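Local coordinates for (2Z,6E)-hedycaryol synthase (Kitasatospora setae, PDB 4MC3), which catalyses the magnesium-dependent 1,11-cyclisation of (2E,6E)-farnesyl diphosphate to (2Z,6E)-hedycaryol, with release of diphosphate, at residues G204-L209 against Q273-E278; G198-C203 against Q282-R287; L190-F195 against R289-D294. All coordinates share one frame; numbering follows the deposited sequence.

Contact 1 (G204-L209 against Q273-E278); sequences GPMNKL and QELLEE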
loop_
_atom_site.group_PDB
_atom_site.type_symbol
_atom_site.label_atom_id
_atom_site.label_comp_id
_atom_site.label_asym_id
_atom_site.label_seq_id
_atom_site.Cartn_x
_atom_site.Cartn_y
_atom_site.Cartn_z
ATOM N N GLY A 204 -4.607 7.434 -17.543
ATOM C CA GLY A 204 -4.406 8.662 -16.794
ATOM C C GLY A 204 -5.259 8.759 -15.552
ATOM O O GLY A 204 -4.728 9.021 -14.456
ATOM N N PRO A 205 -6.583 8.542 -15.697
ATOM C CA PRO A 205 -7.397 8.687 -14.507
ATOM C C PRO A 205 -7.046 7.632 -13.441
ATOM O O PRO A 205 -7.132 7.933 -12.248
ATOM C CB PRO A 205 -8.837 8.504 -15.035
ATOM C CG PRO A 205 -8.777 8.975 -16.463
ATOM C CD PRO A 205 -7.399 8.629 -16.939
ATOM N N MET A 206 -6.689 6.411 -13.844
ATOM C CA MET A 206 -6.373 5.372 -12.847
ATOM C C MET A 206 -5.067 5.720 -12.135
ATOM O O MET A 206 -4.931 5.510 -10.915
ATOM C CB MET A 206 -6.288 3.999 -13.464
ATOM C CG MET A 206 -6.358 2.851 -12.456
ATOM S SD MET A 206 -7.998 2.768 -11.695
ATOM C CE MET A 206 -8.850 1.555 -12.678
ATOM N N ASN A 207 -4.091 6.222 -12.863
ATOM C CA ASN A 207 -2.836 6.633 -12.231
ATOM C C ASN A 207 -3.067 7.754 -11.227
ATOM O O ASN A 207 -2.465 7.769 -10.149
ATOM C CB ASN A 207 -1.787 7.059 -13.285
ATOM C CG ASN A 207 -1.292 5.918 -14.154
ATOM O OD1 ASN A 207 -1.359 4.741 -13.828
ATOM N ND2 ASN A 207 -0.727 6.298 -15.287
ATOM N N LYS A 208 -3.938 8.695 -11.572
ATOM C CA LYS A 208 -4.257 9.835 -10.741
ATOM C C LYS A 208 -4.951 9.364 -9.494
ATOM O O LYS A 208 -4.700 9.872 -8.367
ATOM C CB LYS A 208 -5.129 10.801 -11.538
ATOM C CG LYS A 208 -5.610 12.070 -10.819
ATOM C CD LYS A 208 -6.377 12.927 -11.829
ATOM C CE LYS A 208 -7.066 14.106 -11.171
ATOM N NZ LYS A 208 -7.677 15.047 -12.160
ATOM N N LEU A 209 -5.887 8.434 -9.673
ATOM C CA LEU A 209 -6.613 7.846 -8.529
ATOM C C LEU A 209 -5.671 7.104 -7.581
ATOM O O LEU A 209 -5.792 7.255 -6.342
ATOM C CB LEU A 209 -7.681 6.856 -9.075
ATOM C CG LEU A 209 -8.505 6.084 -8.032
ATOM C CD1 LEU A 209 -9.283 6.998 -7.122
ATOM C CD2 LEU A 209 -9.432 5.109 -8.748
ATOM N N GLN A 273 -14.545 10.131 -11.533
ATOM C CA GLN A 273 -15.413 10.622 -12.609
ATOM C C GLN A 273 -14.712 10.517 -13.944
ATOM O O GLN A 273 -15.297 10.082 -14.946
ATOM C CB GLN A 273 -15.843 12.067 -12.317
ATOM C CG GLN A 273 -16.871 12.138 -11.197
ATOM C CD GLN A 273 -17.971 11.067 -11.318
ATOM O OE1 GLN A 273 -18.792 11.107 -12.243
ATOM N NE2 GLN A 273 -17.982 10.100 -10.385
ATOM N N GLU A 274 -13.453 10.937 -13.963
ATOM C CA GLU A 274 -12.642 10.916 -15.160
ATOM C C GLU A 274 -12.422 9.486 -15.652
ATOM O O GLU A 274 -12.356 9.223 -16.857
ATOM C CB GLU A 274 -11.319 11.648 -14.909
ATOM C CG GLU A 274 -11.504 13.163 -14.756
ATOM C CD GLU A 274 -10.263 13.886 -14.279
ATOM O OE1 GLU A 274 -9.250 13.238 -13.930
ATOM O OE2 GLU A 274 -10.304 15.130 -14.236
ATOM N N LEU A 275 -12.343 8.540 -14.720
ATOM C CA LEU A 275 -12.178 7.164 -15.110
ATOM C C LEU A 275 -13.381 6.640 -15.885
ATOM O O LEU A 275 -13.235 5.951 -16.886
ATOM C CB LEU A 275 -11.940 6.310 -13.867
ATOM C CG LEU A 275 -11.855 4.815 -14.050
ATOM C CD1 LEU A 275 -10.722 4.370 -14.976
ATOM C CD2 LEU A 275 -11.720 4.117 -12.689
ATOM N N LEU A 276 -14.561 6.977 -15.413
ATOM C CA LEU A 276 -15.775 6.610 -16.119
ATOM C C LEU A 276 -15.764 7.067 -17.571
ATOM O O LEU A 276 -16.132 6.300 -18.469
ATOM C CB LEU A 276 -17.000 7.134 -15.373
ATOM C CG LEU A 276 -17.260 6.462 -14.027
ATOM C CD1 LEU A 276 -18.397 7.102 -13.239
ATOM C CD2 LEU A 276 -17.531 4.972 -14.218
ATOM N N GLU A 277 -15.318 8.298 -17.809
ATOM C CA GLU A 277 -15.214 8.848 -19.176
ATOM C C GLU A 277 -14.195 8.087 -20.020
ATOM O O GLU A 277 -14.419 7.794 -21.207
ATOM C CB GLU A 277 -14.834 10.341 -19.118
ATOM C CG GLU A 277 -15.832 11.217 -18.370
ATOM C CD GLU A 277 -15.350 12.653 -18.156
ATOM O OE1 GLU A 277 -14.299 13.068 -18.733
ATOM O OE2 GLU A 277 -16.047 13.371 -17.401
ATOM N N GLU A 278 -13.083 7.709 -19.398
ATOM C CA GLU A 278 -12.027 7.018 -20.113
ATOM C C GLU A 278 -12.481 5.594 -20.474
ATOM O O GLU A 278 -12.092 5.077 -21.517
ATOM C CB GLU A 278 -10.734 6.965 -19.264
ATOM C CG GLU A 278 -9.598 6.084 -19.809
ATOM C CD GLU A 278 -9.023 6.606 -21.140
ATOM O OE1 GLU A 278 -9.357 7.744 -21.514
ATOM O OE2 GLU A 278 -8.217 5.908 -21.810
#

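Contact 2 (G198-C203 against Q282-R287); sequences GSVRTC and QALPSR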
loop_
_atom_site.group_PDB
_atom_site.type_symbol
_atom_site.label_atom_id
_atom_site.label_comp_id
_atom_site.label_asym_id
_atom_site.label_seq_id
_atom_site.Cartn_x
_atom_site.Cartn_y
_atom_site.Cartn_z
ATOM N N GLY A 198 -4.379 -3.814 -19.443
ATOM C CA GLY A 198 -3.238 -2.890 -19.282
ATOM C C GLY A 198 -3.532 -1.432 -19.608
ATOM O O GLY A 198 -3.012 -0.534 -18.947
ATOM N N SER A 199 -4.382 -1.204 -20.612
ATOM C CA SER A 199 -4.819 0.120 -21.005
ATOM C C SER A 199 -5.711 0.837 -19.995
ATOM O O SER A 199 -5.950 2.036 -20.128
ATOM C CB SER A 199 -5.564 0.033 -22.350
ATOM O OG SER A 199 -6.806 -0.629 -22.213
ATOM N N VAL A 200 -6.258 0.093 -19.034
ATOM C CA VAL A 200 -7.035 0.661 -17.929
ATOM C C VAL A 200 -6.146 0.793 -16.677
ATOM O O VAL A 200 -6.196 1.840 -16.008
ATOM C CB VAL A 200 -8.263 -0.228 -17.591
ATOM C CG1 VAL A 200 -8.987 0.283 -16.348
ATOM C CG2 VAL A 200 -9.194 -0.247 -18.789
ATOM N N ARG A 201 -5.336 -0.217 -16.394
ATOM C CA ARG A 201 -4.484 -0.226 -15.186
ATOM C C ARG A 201 -3.566 0.992 -15.124
ATOM O O ARG A 201 -3.327 1.542 -14.057
ATOM C CB ARG A 201 -3.621 -1.480 -15.119
ATOM C CG ARG A 201 -2.917 -1.663 -13.788
ATOM C CD ARG A 201 -2.078 -2.923 -13.720
ATOM N NE ARG A 201 -2.854 -4.152 -13.826
ATOM C CZ ARG A 201 -2.884 -4.986 -14.865
ATOM N NH1 ARG A 201 -2.181 -4.766 -15.989
ATOM N NH2 ARG A 201 -3.645 -6.058 -14.806
ATOM N N THR A 202 -3.114 1.453 -16.286
ATOM C CA THR A 202 -2.112 2.508 -16.380
ATOM C C THR A 202 -2.656 3.715 -17.173
ATOM O O THR A 202 -1.877 4.585 -17.632
ATOM C CB THR A 202 -0.824 1.987 -17.063
ATOM O OG1 THR A 202 -1.101 1.621 -18.411
ATOM C CG2 THR A 202 -0.230 0.784 -16.345
ATOM N N CYS A 203 -3.977 3.816 -17.330
ATOM C CA CYS A 203 -4.577 5.012 -17.932
ATOM C C CYS A 203 -4.421 6.236 -16.990
ATOM O O CYS A 203 -4.145 6.060 -15.763
ATOM C CB CYS A 203 -6.039 4.761 -18.307
ATOM S SG CYS A 203 -7.303 4.816 -17.030
ATOM N N GLN A 282 -12.508 3.881 -24.466
ATOM C CA GLN A 282 -11.807 2.650 -24.829
ATOM C C GLN A 282 -12.730 1.605 -25.462
ATOM O O GLN A 282 -12.250 0.687 -26.120
ATOM C CB GLN A 282 -11.059 2.054 -23.628
ATOM C CG GLN A 282 -9.846 2.893 -23.246
ATOM C CD GLN A 282 -8.841 2.178 -22.364
ATOM O OE1 GLN A 282 -8.653 0.956 -22.440
ATOM N NE2 GLN A 282 -8.155 2.957 -21.526
ATOM N N ALA A 283 -14.033 1.752 -25.274
ATOM C CA ALA A 283 -15.008 0.803 -25.808
ATOM C C ALA A 283 -14.738 -0.624 -25.344
ATOM O O ALA A 283 -14.671 -1.550 -26.116
ATOM C CB ALA A 283 -15.071 0.871 -27.325
ATOM N N LEU A 284 -14.667 -0.790 -24.040
ATOM C CA LEU A 284 -14.331 -2.079 -23.418
ATOM C C LEU A 284 -15.524 -3.023 -23.302
ATOM O O LEU A 284 -16.690 -2.597 -23.222
ATOM C CB LEU A 284 -13.810 -1.797 -22.014
ATOM C CG LEU A 284 -12.550 -0.966 -21.980
ATOM C CD1 LEU A 284 -12.347 -0.383 -20.580
ATOM C CD2 LEU A 284 -11.370 -1.803 -22.440
ATOM N N PRO A 285 -15.250 -4.323 -23.226
ATOM C CA PRO A 285 -16.321 -5.239 -22.878
ATOM C C PRO A 285 -16.908 -4.871 -21.534
ATOM O O PRO A 285 -16.203 -4.296 -20.672
ATOM C CB PRO A 285 -15.607 -6.585 -22.762
ATOM C CG PRO A 285 -14.358 -6.451 -23.568
ATOM C CD PRO A 285 -13.976 -5.007 -23.477
ATOM N N SER A 286 -18.176 -5.191 -21.363
ATOM C CA SER A 286 -18.873 -4.907 -20.104
ATOM C C SER A 286 -18.165 -5.471 -18.901
ATOM O O SER A 286 -18.058 -4.811 -17.863
ATOM C CB SER A 286 -20.295 -5.477 -20.165
ATOM O OG SER A 286 -20.943 -4.909 -21.287
ATOM N N ARG A 287 -17.631 -6.682 -19.038
ATOM C CA ARG A 287 -16.964 -7.323 -17.898
ATOM C C ARG A 287 -15.769 -6.490 -17.427
ATOM O O ARG A 287 -15.507 -6.377 -16.213
ATOM C CB ARG A 287 -16.504 -8.696 -18.349
ATOM C CG ARG A 287 -15.851 -9.517 -17.285
ATOM C CD ARG A 287 -15.440 -10.801 -17.990
ATOM N NE ARG A 287 -15.731 -11.910 -17.175
ATOM C CZ ARG A 287 -15.121 -13.067 -17.344
ATOM N NH1 ARG A 287 -14.236 -13.225 -18.363
ATOM N NH2 ARG A 287 -15.379 -14.038 -16.477
#

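Contact 3 (L190-F195 against R289-D294); sequences LRLPIF and REAAVD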
loop_
_atom_site.group_PDB
_atom_site.type_symbol
_atom_site.label_atom_id
_atom_site.label_comp_id
_atom_site.label_asym_id
_atom_site.label_seq_id
_atom_site.Cartn_x
_atom_site.Cartn_y
_atom_site.Cartn_z
ATOM N N LEU A 190 -7.048 -9.909 -8.112
ATOM C CA LEU A 190 -7.243 -11.336 -8.009
ATOM C C LEU A 190 -8.713 -11.677 -7.706
ATOM O O LEU A 190 -9.158 -12.784 -8.041
ATOM C CB LEU A 190 -6.338 -11.927 -6.967
ATOM C CG LEU A 190 -4.918 -12.274 -7.418
ATOM C CD1 LEU A 190 -4.097 -11.161 -7.942
ATOM C CD2 LEU A 190 -4.105 -12.893 -6.314
ATOM N N ARG A 191 -9.464 -10.755 -7.093
ATOM C CA ARG A 191 -10.861 -11.044 -6.750
ATOM C C ARG A 191 -11.871 -10.537 -7.764
ATOM O O ARG A 191 -13.076 -10.832 -7.652
ATOM C CB ARG A 191 -11.222 -10.554 -5.356
ATOM C CG ARG A 191 -11.183 -9.076 -5.103
ATOM C CD ARG A 191 -12.483 -8.352 -5.346
ATOM N NE ARG A 191 -12.270 -6.921 -5.294
ATOM C CZ ARG A 191 -13.176 -6.005 -5.576
ATOM N NH1 ARG A 191 -14.420 -6.379 -5.907
ATOM N NH2 ARG A 191 -12.848 -4.735 -5.587
ATOM N N LEU A 192 -11.415 -9.800 -8.764
ATOM C CA LEU A 192 -12.283 -9.263 -9.797
ATOM C C LEU A 192 -12.636 -10.444 -10.773
ATOM O O LEU A 192 -11.949 -11.436 -10.806
ATOM C CB LEU A 192 -11.562 -8.153 -10.556
ATOM C CG LEU A 192 -11.131 -6.922 -9.733
ATOM C CD1 LEU A 192 -10.346 -5.966 -10.605
ATOM C CD2 LEU A 192 -12.318 -6.233 -9.099
ATOM N N PRO A 193 -13.722 -10.281 -11.526
ATOM C CA PRO A 193 -14.112 -11.246 -12.564
ATOM C C PRO A 193 -13.055 -11.387 -13.642
ATOM O O PRO A 193 -12.903 -12.460 -14.188
ATOM C CB PRO A 193 -15.402 -10.638 -13.137
ATOM C CG PRO A 193 -15.947 -9.827 -12.004
ATOM C CD PRO A 193 -14.717 -9.217 -11.357
ATOM N N ILE A 194 -12.268 -10.341 -13.867
ATOM C CA ILE A 194 -11.144 -10.453 -14.752
ATOM C C ILE A 194 -10.121 -9.430 -14.301
ATOM O O ILE A 194 -10.463 -8.442 -13.611
ATOM C CB ILE A 194 -11.517 -10.193 -16.213
ATOM C CG1 ILE A 194 -12.094 -8.781 -16.347
ATOM C CG2 ILE A 194 -12.385 -11.367 -16.724
ATOM C CD1 ILE A 194 -12.408 -8.468 -17.778
ATOM N N PHE A 195 -8.876 -9.659 -14.691
ATOM C CA PHE A 195 -7.842 -8.655 -14.473
ATOM C C PHE A 195 -8.129 -7.392 -15.288
ATOM O O PHE A 195 -8.705 -7.454 -16.401
ATOM C CB PHE A 195 -6.436 -9.235 -14.771
ATOM C CG PHE A 195 -5.957 -10.198 -13.767
ATOM C CD1 PHE A 195 -5.047 -9.815 -12.824
ATOM C CD2 PHE A 195 -6.466 -11.507 -13.706
ATOM C CE1 PHE A 195 -4.647 -10.677 -11.834
ATOM C CE2 PHE A 195 -6.037 -12.369 -12.739
ATOM C CZ PHE A 195 -5.154 -11.962 -11.787
ATOM N N ARG A 289 -15.265 -3.195 -17.972
ATOM C CA ARG A 289 -15.759 -1.936 -17.376
ATOM C C ARG A 289 -16.192 -2.136 -15.925
ATOM O O ARG A 289 -15.814 -1.347 -15.046
ATOM C CB ARG A 289 -16.928 -1.352 -18.175
ATOM C CG ARG A 289 -16.538 -1.023 -19.584
ATOM C CD ARG A 289 -17.821 -0.743 -20.367
ATOM N NE ARG A 289 -17.558 -0.276 -21.722
ATOM C CZ ARG A 289 -17.626 1.004 -22.109
ATOM N NH1 ARG A 289 -17.953 1.975 -21.248
ATOM N NH2 ARG A 289 -17.373 1.314 -23.367
ATOM N N GLU A 290 -16.921 -3.216 -15.670
ATOM C CA GLU A 290 -17.383 -3.542 -14.332
ATOM C C GLU A 290 -16.211 -3.771 -13.381
ATOM O O GLU A 290 -16.210 -3.270 -12.239
ATOM C CB GLU A 290 -18.294 -4.790 -14.391
ATOM C CG GLU A 290 -18.848 -5.287 -13.057
ATOM C CD GLU A 290 -19.549 -6.639 -13.183
ATOM O OE1 GLU A 290 -20.132 -6.929 -14.262
ATOM O OE2 GLU A 290 -19.519 -7.412 -12.199
ATOM N N ALA A 291 -15.202 -4.522 -13.840
ATOM C CA ALA A 291 -14.013 -4.806 -13.034
ATOM C C ALA A 291 -13.273 -3.519 -12.684
ATOM O O ALA A 291 -12.851 -3.313 -11.540
ATOM C CB ALA A 291 -13.102 -5.770 -13.759
ATOM N N ALA A 292 -13.137 -2.622 -13.660
ATOM C CA ALA A 292 -12.473 -1.362 -13.417
ATOM C C ALA A 292 -13.239 -0.490 -12.408
ATOM O O ALA A 292 -12.622 0.141 -11.515
ATOM C CB ALA A 292 -12.268 -0.620 -14.712
ATOM N N VAL A 293 -14.564 -0.439 -12.536
ATOM C CA VAL A 293 -15.345 0.361 -11.576
ATOM C C VAL A 293 -15.262 -0.189 -10.137
ATOM O O VAL A 293 -15.171 0.590 -9.158
ATOM C CB VAL A 293 -16.811 0.452 -12.046
ATOM C CG1 VAL A 293 -17.705 1.074 -10.971
ATOM C CG2 VAL A 293 -16.847 1.251 -13.321
ATOM N N ASP A 294 -15.279 -1.506 -10.005
ATOM C CA ASP A 294 -15.202 -2.168 -8.706
ATOM C C ASP A 294 -13.795 -1.906 -8.103
ATOM O O ASP A 294 -13.670 -1.661 -6.890
ATOM C CB ASP A 294 -15.484 -3.669 -8.864
ATOM C CG ASP A 294 -16.018 -4.356 -7.607
ATOM O OD1 ASP A 294 -16.780 -5.343 -7.755
ATOM O OD2 ASP A 294 -15.686 -3.994 -6.473
#

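Contact 1 (G204-L209 against Q273-E278)
P205 packs its ring on E274 and L275, nearest to their backbone atoms, with the CB atoms of E274, L275 and E278 just beyond. P205 CB sits 3.5 Å from L275 N, and P205 CG reaches E274 O at 3.6 Å. The two nearly antiparallel helix segments (157°) come within 8.5 Å between axes, a close approach consistent with the short proline ring between them. To one side of P205, M206 bends back, and its CE meets L275 CD2 at 3.8 Å, the two chains running obliquely past each other. To the other side K208 is fully extended, CG anti to the backbone N (chi1 179°), and crosses E274 at about a right angle. K208 NZ meets E274 OE1 at 3.0 Å on the syn side of the carboxylate, a salt bridge, with a weaker bond to OE2. That second oxygen is also held by Q270. An alanine in place of K208 would probably leave E274 without its cationic mate and less firmly held in rotation, with Q270 still on OE2. The chemistry is graded: methionine and leucine pack apolar groups at the buried side, whereas the ion pair closes the partly exposed one.

Contact 2 (G198-C203 against Q282-R287)
The tight turn joining the last two long helices, 250-282 and 286-309, rests on the short helix 198-201 through Q282 and L284, which meet S199 and V200. Q282, just before A283 leaves the helical conformation, has CG anti to its carbonyl carbon and the chain extended beyond, a shape that carries the terminal amide across to S199. There Q282 NE2 donates to S199 O at 2.8 Å, nearly straight at 166°. The acceptor lies close to the plane of the glutamine amide, but the donor stands well above the plane of the carbonyl it approaches, 58° out of it. The same NE2 also serves E278 OE2 one helical turn back; two acceptors for NE2 would hold the amide's rotation, with OE1 on the serine side. S199 OG occupies the position between backbone N and carbonyl carbon and is modelled 2.4 Å from Q282 OE1; so short a separation makes the exact geometry of this hydrogen bond doubtful.

Beside the polar pair lies an apolar one. V200 CG2 meets L284 CD1 at 3.6 Å, and the same methyl comes 3.9 Å from Q282 OE1. L279 of helix 250-282 touches both V200 and L284, so three aliphatic side chains meet beside the turn. Within 198-203, T202 leaves the helical conformation and its OG1 donates to G198 O at 2.9 Å, while C203 takes the N-cap position of helix 204-225 and its side chain caps a backbone N there. Across the contact, A283 turns the chain with positive phi, and P285 is the N-cap of the final helix. Two antiparallel helices joined by so short a link form a helical hairpin, as in the all-helical alpha domain of class I terpene cyclases.

Contact 3 (L190-F195 against R289-D294)
R191 places CG between its backbone N and carbonyl carbon (chi1 64°) and bends again at chi2, which turns its chain out of the loop toward D294. D294 answers with CG anti to the backbone N (chi1 -155°), beside the carbonyl carbon. The outcome is an end-on grip in which two guanidinium nitrogens share a single oxygen. R191 NH1 lies 2.8 Å from D294 OD2, and R191 NH2 reaches that same atom at 3.1 Å. Seen from the arginine, the oxygen sits at the edge of the guanidinium and in its plane; seen from the aspartate, both donors come from the same face of the carboxylate, well above its plane. The two flat groups are accordingly turned 75° apart. NH2 adds a weak bond to D294 O.

A second shell surrounds the pair. R62 forms a salt bridge with the same OD2, and D188 pairs with R191 NE, giving a small network of alternating charges that is likely to stabilise the ionised forms of both partners. One face of the guanidinium is covered by L192, whose CD2 lies 3.6 Å above the plane, over its centre.

In the fold, this joins the loop that follows helix 181-188 to helix 286-309, the last helix of the class I terpene cyclase domain. Helix 286-309 carries the nerolidol-pocket residues Q306 and W309 at its far end, and M181 begins the helix before the loop, both well away from this contact. L192 and A291 are the buried pair of the packing. L192 CD1 rests 3.8 Å from A291 O. The L192 and D294 side chains slide past each other in opposite directions, with L192 CD2 4.1 Å from D294 CB. A291 CB is met from the loop by I194 CG1 at 4.1 Å. I194 O, buried here, comes 3.8 Å from A291 CB and has no polar partner in the model.

Followed from the N terminus, the chain opens the three contacts in the order 3, 2, 1 and closes them in reverse. The loop 190-195 comes first, then helix 198-201 and the start of helix 204-225. Helix 250-282 returns to close contact 1, the turn after it closes contact 2, and helix 286-309 closes contact 3. The loops are therefore nested, with none crossing. Together they bind the region from the loop after helix 181-188 to the start of helix 204-225 onto the closing helical hairpin. All three contacts also touch one another: M206 meets V200 between contacts 1 and 2, L276 meets V293 between 1 and 3, and R289 probably hydrogen-bonds to L284 O between 2 and 3.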